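Local structure of accelerated cell death 11 (Arabidopsis thaliana, 4NTO) at residues V81-D86 and N196-K201. The protein selectively transfers ceramide-1-phosphate and phytoceramide-1-phosphate between membranes, but not ceramide or glycosphingolipids. The protein carries 1 engineered substitution. Residues are numbered along the deposited sequence; the frame is centred on the assembly and turned at random.
Sequences VMMDKD and NLFLSK
Lys201 and Asp84 form the one hydrogen bond between residues 81-86 and 196-201, the lysine lying just beyond the end of helix 173-200. NZ of Lys201 donates to OD1 of Asp84 at 2.8 Å, approaching the syn lone pair of that oxygen; OD2 of Asp84 lies 3.8 Å from the same NZ, so the salt bridge is made through one carboxylate oxygen. The lysine chain runs extended and then turns at its last torsion (chi4 -71°), which swings the ammonium onto the carboxylate. Beside this ion pair, Met83 reaches across with its thioether end. Its CE sits over one face of the Phe198 ring, 3.7 Å from the centroid and 15° off the normal, a CH-pi contact, whereas SD is oblique to the ring in a Met-aromatic pairing. The bend at chi3 (71°) turns CE over the ring while SD rests against CB of Leu197 at 3.7 Å. Asn196 O accepts hydrogen bonds from both Ser200 N and Ser200 OG, the hydroxyl at 2.9 Å. Asp86 OD2 is satisfied by Thr99 OG1 of helix 98-121, which also carries the lipid-binding Arg100 and Arg104. The Phe198 side chain is about 11 Å from the bound lipid, near the site without lining it. Chemically, Met83 packs in buried apolar surroundings on Phe198 and Leu197, while the ion pair at the partly exposed border probably adds to the attachment and keeps charge out of the apolar part.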
ATOM      1  N   VAL A  81       9.713   1.961 -17.388  1.00 28.07           N
ATOM      2  CA  VAL A  81      10.883   2.728 -17.782  1.00 31.49           C
ATOM      3  C   VAL A  81      11.733   2.992 -16.553  1.00 35.60           C
ATOM      4  O   VAL A  81      12.964   2.927 -16.604  1.00 39.16           O
ATOM      5  CB  VAL A  81      10.454   4.076 -18.418  1.00 30.50           C
ATOM      6  CG1 VAL A  81      11.612   5.048 -18.461  1.00 28.41           C
ATOM      7  CG2 VAL A  81       9.856   3.857 -19.803  1.00 30.74           C
ATOM      8  N   MET A  82      11.063   3.281 -15.442  1.00 33.18           N
ATOM      9  CA  MET A  82      11.740   3.510 -14.164  1.00 32.23           C
ATOM     10  C   MET A  82      12.550   2.297 -13.718  1.00 29.72           C
ATOM     11  O   MET A  82      13.711   2.432 -13.322  1.00 30.46           O
ATOM     12  CB  MET A  82      10.728   3.909 -13.081  1.00 34.03           C
ATOM     13  CG  MET A  82      11.333   4.309 -11.731  1.00 34.12           C
ATOM     14  SD  MET A  82      10.085   4.805 -10.522  1.00 31.75           S
ATOM     15  CE  MET A  82       9.549   3.228  -9.912  1.00 19.10           C
ATOM     16  N   MET A  83      11.930   1.117 -13.778  1.00 30.56           N
ATOM     17  CA  MET A  83      12.593  -0.142 -13.454  1.00 27.76           C
ATOM     18  C   MET A  83      13.737  -0.452 -14.443  1.00 25.82           C
ATOM     19  O   MET A  83      14.790  -0.924 -14.046  1.00 27.21           O
ATOM     20  CB  MET A  83      11.591  -1.315 -13.428  1.00 24.65           C
ATOM     21  CG  MET A  83      10.571  -1.252 -12.281  1.00 31.56           C
ATOM     22  SD  MET A  83       9.488  -2.698 -12.210  1.00 30.54           S
ATOM     23  CE  MET A  83      10.597  -3.988 -11.655  1.00 29.49           C
ATOM     24  N   ASP A  84      13.518  -0.213 -15.728  1.00 26.18           N
ATOM     25  CA  ASP A  84      14.534  -0.536 -16.738  1.00 28.90           C
ATOM     26  C   ASP A  84      15.783   0.318 -16.590  1.00 32.24           C
ATOM     27  O   ASP A  84      16.890  -0.154 -16.869  1.00 35.17           O
ATOM     28  CB  ASP A  84      13.968  -0.411 -18.154  1.00 32.01           C
ATOM     29  CG  ASP A  84      12.970  -1.520 -18.484  1.00 37.13           C
ATOM     30  OD1 ASP A  84      12.932  -2.530 -17.748  1.00 38.37           O
ATOM     31  OD2 ASP A  84      12.227  -1.388 -19.479  1.00 39.62           O
ATOM     32  N   LYS A  85      15.602   1.570 -16.165  1.00 36.54           N
ATOM     33  CA  LYS A  85      16.718   2.477 -15.893  1.00 36.78           C
ATOM     34  C   LYS A  85      17.564   1.949 -14.747  1.00 35.28           C
ATOM     35  O   LYS A  85      18.790   1.990 -14.820  1.00 32.16           O
ATOM     36  CB  LYS A  85      16.235   3.886 -15.541  1.00 36.06           C
ATOM     37  CG  LYS A  85      15.845   4.722 -16.751  1.00 38.78           C
ATOM     38  CD  LYS A  85      15.058   5.980 -16.358  1.00 42.64           C
ATOM     39  CE  LYS A  85      15.897   6.984 -15.574  1.00 46.69           C
ATOM     40  NZ  LYS A  85      17.035   7.529 -16.344  1.00 43.28           N
ATOM     41  N   ASP A  86      16.914   1.458 -13.690  1.00 33.69           N
ATOM     42  CA  ASP A  86      17.650   0.935 -12.530  1.00 35.10           C
ATOM     43  C   ASP A  86      18.375  -0.356 -12.865  1.00 34.23           C
ATOM     44  O   ASP A  86      19.435  -0.635 -12.316  1.00 32.28           O
ATOM     45  CB  ASP A  86      16.731   0.704 -11.334  1.00 37.80           C
ATOM     46  CG  ASP A  86      16.398   1.993 -10.602  1.00 40.98           C
ATOM     47  OD1 ASP A  86      17.079   3.005 -10.855  1.00 41.59           O
ATOM     48  OD2 ASP A  86      15.466   1.997  -9.769  1.00 42.17           O
ATOM     49  N   ASN A 196       4.522  -9.004 -11.104  1.00 28.16           N
ATOM     50  CA  ASN A 196       4.941  -9.597 -12.373  1.00 28.13           C
ATOM     51  C   ASN A 196       6.024  -8.820 -13.116  1.00 26.56           C
ATOM     52  O   ASN A 196       6.825  -9.420 -13.819  1.00 27.79           O
ATOM     53  CB  ASN A 196       3.738  -9.864 -13.276  1.00 27.73           C
ATOM     54  CG  ASN A 196       2.810 -10.912 -12.695  1.00 33.39           C
ATOM     55  OD1 ASN A 196       3.207 -11.668 -11.812  1.00 33.75           O
ATOM     56  ND2 ASN A 196       1.572 -10.964 -13.185  1.00 33.64           N
ATOM     57  N   LEU A 197       6.032  -7.496 -12.977  1.00 27.92           N
ATOM     58  CA  LEU A 197       7.153  -6.686 -13.471  1.00 29.23           C
ATOM     59  C   LEU A 197       8.470  -7.133 -12.848  1.00 31.92           C
ATOM     60  O   LEU A 197       9.455  -7.287 -13.559  1.00 30.48           O
ATOM     61  CB  LEU A 197       6.961  -5.194 -13.184  1.00 27.82           C
ATOM     62  CG  LEU A 197       5.885  -4.395 -13.929  1.00 27.74           C
ATOM     63  CD1 LEU A 197       6.051  -2.905 -13.663  1.00 25.31           C
ATOM     64  CD2 LEU A 197       5.881  -4.695 -15.439  1.00 23.32           C
ATOM     65  N   PHE A 198       8.489  -7.331 -11.525  1.00 28.02           N
ATOM     66  CA  PHE A 198       9.703  -7.794 -10.852  1.00 28.92           C
ATOM     67  C   PHE A 198      10.065  -9.217 -11.286  1.00 31.19           C
ATOM     68  O   PHE A 198      11.223  -9.522 -11.606  1.00 28.21           O
ATOM     69  CB  PHE A 198       9.558  -7.749  -9.318  1.00 23.86           C
ATOM     70  CG  PHE A 198       9.694  -6.381  -8.730  1.00 24.97           C
ATOM     71  CD1 PHE A 198       8.687  -5.438  -8.893  1.00 24.44           C
ATOM     72  CD2 PHE A 198      10.828  -6.041  -7.985  1.00 23.78           C
ATOM     73  CE1 PHE A 198       8.804  -4.165  -8.346  1.00 27.33           C
ATOM     74  CE2 PHE A 198      10.962  -4.790  -7.439  1.00 26.99           C
ATOM     75  CZ  PHE A 198       9.945  -3.835  -7.614  1.00 30.60           C
ATOM     76  N   LEU A 199       9.060 -10.088 -11.295  1.00 28.76           N
ATOM     77  CA  LEU A 199       9.273 -11.493 -11.613  1.00 25.17           C
ATOM     78  C   LEU A 199       9.768 -11.684 -13.038  1.00 27.80           C
ATOM     79  O   LEU A 199      10.708 -12.448 -13.280  1.00 28.18           O
ATOM     80  CB  LEU A 199       7.995 -12.298 -11.356  1.00 23.85           C
ATOM     81  CG  LEU A 199       7.564 -12.371  -9.883  1.00 24.62           C
ATOM     82  CD1 LEU A 199       6.215 -13.091  -9.726  1.00 21.65           C
ATOM     83  CD2 LEU A 199       8.654 -13.087  -9.101  1.00 24.90           C
ATOM     84  N   SER A 200       9.154 -10.964 -13.973  1.00 27.38           N
ATOM     85  CA  SER A 200       9.485 -11.100 -15.386  1.00 28.97           C
ATOM     86  C   SER A 200      10.872 -10.555 -15.736  1.00 30.25           C
ATOM     87  O   SER A 200      11.431 -10.923 -16.761  1.00 28.47           O
ATOM     88  CB  SER A 200       8.421 -10.432 -16.266  1.00 28.40           C
ATOM     89  OG  SER A 200       8.450  -9.020 -16.129  1.00 29.35           O
ATOM     90  N   LYS A 201      11.412  -9.684 -14.886  1.00 29.81           N
ATOM     91  CA  LYS A 201      12.739  -9.114 -15.100  1.00 28.12           C
ATOM     92  C   LYS A 201      13.782  -9.819 -14.242  1.00 28.88           C
ATOM     93  O   LYS A 201      14.910  -9.352 -14.109  1.00 30.55           O
ATOM     94  CB  LYS A 201      12.710  -7.607 -14.833  1.00 27.07           C
ATOM     95  CG  LYS A 201      11.794  -6.871 -15.819  1.00 26.79           C
ATOM     96  CD  LYS A 201      11.540  -5.413 -15.443  1.00 24.82           C
ATOM     97  CE  LYS A 201      10.503  -4.783 -16.401  1.00 31.50           C
ATOM     98  NZ  LYS A 201      11.002  -4.547 -17.813  1.00 34.58           N
TER